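Local structure of glucose dehydrogenase (Haloferax mediterranei, 2B5W) at residues Val35-Thr40 against Ala339-Asp344. The protein catalyses the zinc-dependent oxidation of D-glucose and several other aldoses with NADP(+) or NAD(+) as electron acceptor, preferring NADP(+). The protein carries 1 engineered substitution. Residues are numbered along the deposited sequence; the frame is centred on the assembly and turned at random.
Sequences VGVCGT and AAFDDD. Engineered in segment 35-40: Cys38 (natural residue Asp). With ZN (zinc ion), chain B; K (potassium ion), chain D; NAP (NADP nicotinamide-adenine-dinucleotide phosphate), chain I.
Val37 carries the whole contact from its side, its two methyl groups packed against Ala340 and Phe341. Both flank the carbonyl oxygen of Ala340, with Val37 CG1 3.8 Å from Ala340 O. The apolar part belongs mainly to Val37 CG2, which lies 4.2 Å from Ala340 CB and meets the Phe341 ring obliquely, 4.0 Å from Phe341 CE1. A chi1 of 175° sets CG2 beside the backbone N and CG1 beside the carbonyl carbon, which brings Val37 CG1 to 4.1 Å from Phe341 CD1. The 119 Å² buried marks a small patch. Trimming Val37 to an alanine would remove both methyls and probably leave a gap beside Ala340 O and the Phe341 ring. The residues that follow form the solvent side: Asp342 to Asp344 are exposed and Asp343 is poorly ordered, though Asp344 O binds a potassium ion at 2.8 Å. Directly after Val37 the chain enters the active site, where the engineered Cys38 binds the catalytic zinc through SG, beside His63 and Glu64, and Gly39 N donates to NADP O2N at 3.1 Å (153°). Strand 27-37 of the GroES-like domain pairs antiparallel with strand 349-353, and the loop leading into that strand folds back on Val37. There the Thr350 hydroxyl bonds Ala340 O, while Ile352 touches Ala340 and Phe341. Helix 39-46 adds His42 against Val37 and Ile45 against Phe341, and strand 328-333 brings His332 against Ala340.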
ATOM      1  N   VAL A  35      -9.493 -14.338  29.432  1.00 14.10           N
ATOM      2  CA  VAL A  35      -8.833 -13.214  28.784  1.00 15.76           C
ATOM      3  C   VAL A  35      -7.447 -13.653  28.375  1.00 18.04           C
ATOM      4  O   VAL A  35      -6.681 -14.190  29.177  1.00 15.32           O
ATOM      5  CB  VAL A  35      -8.738 -11.973  29.696  1.00 15.78           C
ATOM      6  CG1 VAL A  35      -8.170 -10.805  28.934  1.00 17.47           C
ATOM      7  CG2 VAL A  35     -10.071 -11.650  30.286  1.00 16.43           C
ATOM      8  N   GLY A  36      -7.127 -13.505  27.104  1.00 15.64           N
ATOM      9  CA  GLY A  36      -5.836 -13.834  26.575  1.00 18.13           C
ATOM     10  C   GLY A  36      -4.759 -12.821  26.881  1.00 18.15           C
ATOM     11  O   GLY A  36      -5.026 -11.688  27.265  1.00 18.09           O
ATOM     12  N   VAL A  37      -3.518 -13.266  26.732  1.00 20.69           N
ATOM     13  CA  VAL A  37      -2.325 -12.441  26.890  1.00 20.43           C
ATOM     14  C   VAL A  37      -1.563 -12.476  25.565  1.00 18.45           C
ATOM     15  O   VAL A  37      -1.468 -13.506  24.912  1.00 21.58           O
ATOM     16  CB  VAL A  37      -1.469 -13.002  28.010  1.00 19.23           C
ATOM     17  CG1 VAL A  37      -0.147 -12.250  28.135  1.00 22.33           C
ATOM     18  CG2 VAL A  37      -2.222 -12.980  29.346  1.00 24.20           C
ATOM     19  N   CYS A  38      -1.122 -11.330  25.057  1.00 26.20           N
ATOM     20  CA  CYS A  38      -0.262 -11.329  23.864  1.00 28.49           C
ATOM     21  C   CYS A  38       0.878 -10.351  24.056  1.00 29.41           C
ATOM     22  O   CYS A  38       1.021  -9.748  25.117  1.00 23.73           O
ATOM     23  CB  CYS A  38      -1.017 -11.003  22.576  1.00 22.95           C
ATOM     24  SG  CYS A  38      -1.369  -9.243  22.301  1.00 21.65           S
ATOM     25  N   GLY A  39       1.672 -10.186  23.006  1.00 24.38           N
ATOM     26  CA  GLY A  39       2.835  -9.322  23.090  1.00 23.98           C
ATOM     27  C   GLY A  39       2.465  -7.919  23.528  1.00 32.67           C
ATOM     28  O   GLY A  39       3.198  -7.274  24.269  1.00 27.62           O
ATOM     29  N   THR A  40       1.322  -7.437  23.065  1.00 25.36           N
ATOM     30  CA  THR A  40       0.858  -6.126  23.478  1.00 26.57           C
ATOM     31  C   THR A  40       0.805  -5.999  24.992  1.00 23.27           C
ATOM     32  O   THR A  40       1.113  -4.951  25.552  1.00 22.14           O
ATOM     33  CB  THR A  40      -0.555  -5.824  22.892  1.00 23.52           C
ATOM     34  OG1 THR A  40      -0.540  -5.943  21.449  1.00 29.95           O
ATOM     35  CG2 THR A  40      -0.931  -4.359  23.164  1.00 24.38           C
ATOM     36  N   ALA A 339       1.408 -17.332  35.904  1.00 26.07           N
ATOM     37  CA  ALA A 339       2.017 -18.085  34.812  1.00 27.43           C
ATOM     38  C   ALA A 339       1.518 -17.709  33.424  1.00 27.24           C
ATOM     39  O   ALA A 339       2.163 -18.002  32.423  1.00 27.25           O
ATOM     40  CB  ALA A 339       1.812 -19.575  35.047  1.00 34.94           C
ATOM     41  N   ALA A 340       0.365 -17.051  33.340  1.00 19.71           N
ATOM     42  CA  ALA A 340      -0.129 -16.577  32.057  1.00 22.94           C
ATOM     43  C   ALA A 340       0.804 -15.525  31.466  1.00 20.86           C
ATOM     44  O   ALA A 340       0.812 -15.298  30.238  1.00 21.64           O
ATOM     45  CB  ALA A 340      -1.492 -16.019  32.214  1.00 22.01           C
ATOM     46  N   PHE A 341       1.578 -14.855  32.333  1.00 23.82           N
ATOM     47  CA  PHE A 341       2.526 -13.818  31.898  1.00 22.59           C
ATOM     48  C   PHE A 341       3.972 -14.347  31.708  1.00 27.41           C
ATOM     49  O   PHE A 341       4.902 -13.562  31.528  1.00 25.95           O
ATOM     50  CB  PHE A 341       2.480 -12.626  32.879  1.00 21.96           C
ATOM     51  CG  PHE A 341       1.134 -11.929  32.922  1.00 19.34           C
ATOM     52  CD1 PHE A 341       0.750 -11.068  31.922  1.00 19.89           C
ATOM     53  CD2 PHE A 341       0.250 -12.167  33.962  1.00 24.64           C
ATOM     54  CE1 PHE A 341      -0.488 -10.468  31.938  1.00 21.38           C
ATOM     55  CE2 PHE A 341      -0.989 -11.552  33.990  1.00 21.87           C
ATOM     56  CZ  PHE A 341      -1.330 -10.672  32.981  1.00 20.93           C
ATOM     57  N   ASP A 342       4.137 -15.669  31.699  1.00 25.98           N
ATOM     58  CA  ASP A 342       5.427 -16.286  31.384  1.00 26.39           C
ATOM     59  C   ASP A 342       5.840 -15.856  30.006  1.00 31.14           C
ATOM     60  O   ASP A 342       5.003 -15.736  29.092  1.00 30.45           O
ATOM     61  CB  ASP A 342       5.350 -17.809  31.407  1.00 27.43           C
ATOM     62  CG  ASP A 342       5.397 -18.388  32.807  1.00 44.14           C
ATOM     63  OD1 ASP A 342       5.621 -17.633  33.787  1.00 42.70           O
ATOM     64  OD2 ASP A 342       5.219 -19.610  32.998  1.00 44.49           O
ATOM     65  N   ASP A 343       7.134 -15.644  29.834  1.00 28.23           N
ATOM     66  CA  ASP A 343       7.611 -15.074  28.590  1.00 36.82           C
ATOM     67  C   ASP A 343       8.823 -15.830  28.036  1.00 37.81           C
ATOM     68  O   ASP A 343       9.792 -15.222  27.578  1.00124.30           O
ATOM     69  CB  ASP A 343       7.849 -13.555  28.760  1.00 42.24           C
ATOM     70  CG  ASP A 343       9.262 -13.202  29.185  1.00 81.78           C
ATOM     71  OD1 ASP A 343       9.776 -13.797  30.160  1.00 57.11           O
ATOM     72  OD2 ASP A 343       9.927 -12.322  28.597  1.00 77.88           O
ATOM     73  N   ASP A 344       8.746 -17.154  28.047  1.00 29.24           N
ATOM     74  CA  ASP A 344       9.831 -17.932  27.477  1.00 27.01           C
ATOM     75  C   ASP A 344       9.416 -18.601  26.174  1.00 25.66           C
ATOM     76  O   ASP A 344       8.263 -18.464  25.729  1.00 23.04           O
ATOM     77  CB  ASP A 344      10.441 -18.869  28.503  1.00 33.33           C
ATOM     78  CG  ASP A 344       9.501 -19.898  28.992  1.00 33.40           C
ATOM     79  OD1 ASP A 344       8.780 -20.498  28.165  1.00 46.98           O
ATOM     80  OD2 ASP A 344       9.467 -20.204  30.199  1.00 46.35           O
TER
HETATM   81 ZN    ZN B 800      -3.642  -9.245  22.032  1.00 23.59          ZN
HETATM   82  K     K D 901       7.115 -16.801  23.741  1.00 23.22           K
HETATM   83  PA  NAP I 701       5.644 -11.520  20.077  1.00 29.21           P
HETATM   84  O1A NAP I 701       6.623 -10.709  20.780  1.00 41.82           O
HETATM   85  O2A NAP I 701       5.069 -12.659  20.932  1.00 40.03           O
HETATM   86  O5B NAP I 701       6.265 -12.175  18.784  1.00 25.06           O
HETATM   87  C5B NAP I 701       7.221 -11.562  17.963  1.00 22.79           C
HETATM   88  C4B NAP I 701       8.022 -12.742  17.458  1.00 18.07           C
HETATM   89  O4B NAP I 701       8.869 -12.276  16.431  1.00 20.32           O
HETATM   90  C3B NAP I 701       8.899 -13.402  18.539  1.00 22.94           C
HETATM   91  O3B NAP I 701       8.612 -14.780  18.716  1.00 20.77           O
HETATM   92  C2B NAP I 701      10.325 -13.175  18.034  1.00 22.46           C
HETATM   93  O2B NAP I 701      11.199 -14.280  18.197  1.00 23.78           O
HETATM   94  C1B NAP I 701      10.119 -12.916  16.561  1.00 23.06           C
HETATM   95  N9A NAP I 701      11.153 -12.050  16.026  1.00 20.89           N
HETATM   96  C8A NAP I 701      11.458 -10.776  16.442  1.00 22.29           C
HETATM   97  N7A NAP I 701      12.483 -10.321  15.696  1.00 21.06           N
HETATM   98  C5A NAP I 701      12.865 -11.322  14.833  1.00 21.56           C
HETATM   99  C6A NAP I 701      13.850 -11.439  13.848  1.00 23.68           C
HETATM  100  N6A NAP I 701      14.751 -10.465  13.599  1.00 23.39           N
HETATM  101  N1A NAP I 701      13.956 -12.610  13.133  1.00 22.08           N
HETATM  102  C2A NAP I 701      13.088 -13.659  13.352  1.00 22.32           C
HETATM  103  N3A NAP I 701      12.110 -13.561  14.327  1.00 20.37           N
HETATM  104  C4A NAP I 701      11.995 -12.411  15.035  1.00 19.56           C
HETATM  105  O3  NAP I 701       4.356 -10.661  19.703  1.00 33.84           O
HETATM  106  PN  NAP I 701       2.926 -11.085  19.072  1.00 24.15           P
HETATM  107  O1N NAP I 701       3.048 -12.212  18.104  1.00 21.34           O
HETATM  108  O2N NAP I 701       1.838 -11.111  20.102  1.00 24.69           O
HETATM  109  O5D NAP I 701       2.943  -9.702  18.271  1.00 23.10           O
HETATM  110  C5D NAP I 701       3.722  -9.556  17.100  1.00 23.51           C
HETATM  111  C4D NAP I 701       3.867  -8.082  16.728  1.00 30.87           C
HETATM  112  O4D NAP I 701       2.571  -7.585  16.381  1.00 23.56           O
HETATM  113  C3D NAP I 701       4.381  -7.200  17.870  1.00 26.91           C
HETATM  114  O3D NAP I 701       5.303  -6.241  17.391  1.00 26.03           O
HETATM  115  C2D NAP I 701       3.107  -6.546  18.393  1.00 28.07           C
HETATM  116  O2D NAP I 701       3.295  -5.341  19.089  1.00 28.05           O
HETATM  117  C1D NAP I 701       2.313  -6.378  17.098  1.00 19.09           C
HETATM  118  N1N NAP I 701       0.852  -6.334  17.232  1.00 22.93           N
HETATM  119  C2N NAP I 701       0.242  -5.360  16.503  1.00 25.84           C
HETATM  120  C3N NAP I 701      -1.122  -5.290  16.483  1.00 24.97           C
HETATM  121  C7N NAP I 701      -1.708  -4.306  15.513  1.00 22.34           C
HETATM  122  O7N NAP I 701      -3.078  -4.151  15.698  1.00 23.14           O
HETATM  123  N7N NAP I 701      -0.912  -3.685  14.600  1.00 17.09           N
HETATM  124  C4N NAP I 701      -1.921  -6.167  17.228  1.00 23.49           C
HETATM  125  C5N NAP I 701      -1.284  -7.163  17.957  1.00 23.96           C
HETATM  126  C6N NAP I 701       0.115  -7.259  17.933  1.00 23.61           C
HETATM  127  P2B NAP I 701      12.131 -14.465  19.552  1.00 22.43           P
HETATM  128  O1X NAP I 701      11.330 -14.718  20.721  1.00 22.30           O
HETATM  129  O2X NAP I 701      13.048 -15.642  19.161  1.00 21.92           O
HETATM  130  O3X NAP I 701      12.968 -13.196  19.751  1.00 23.12           O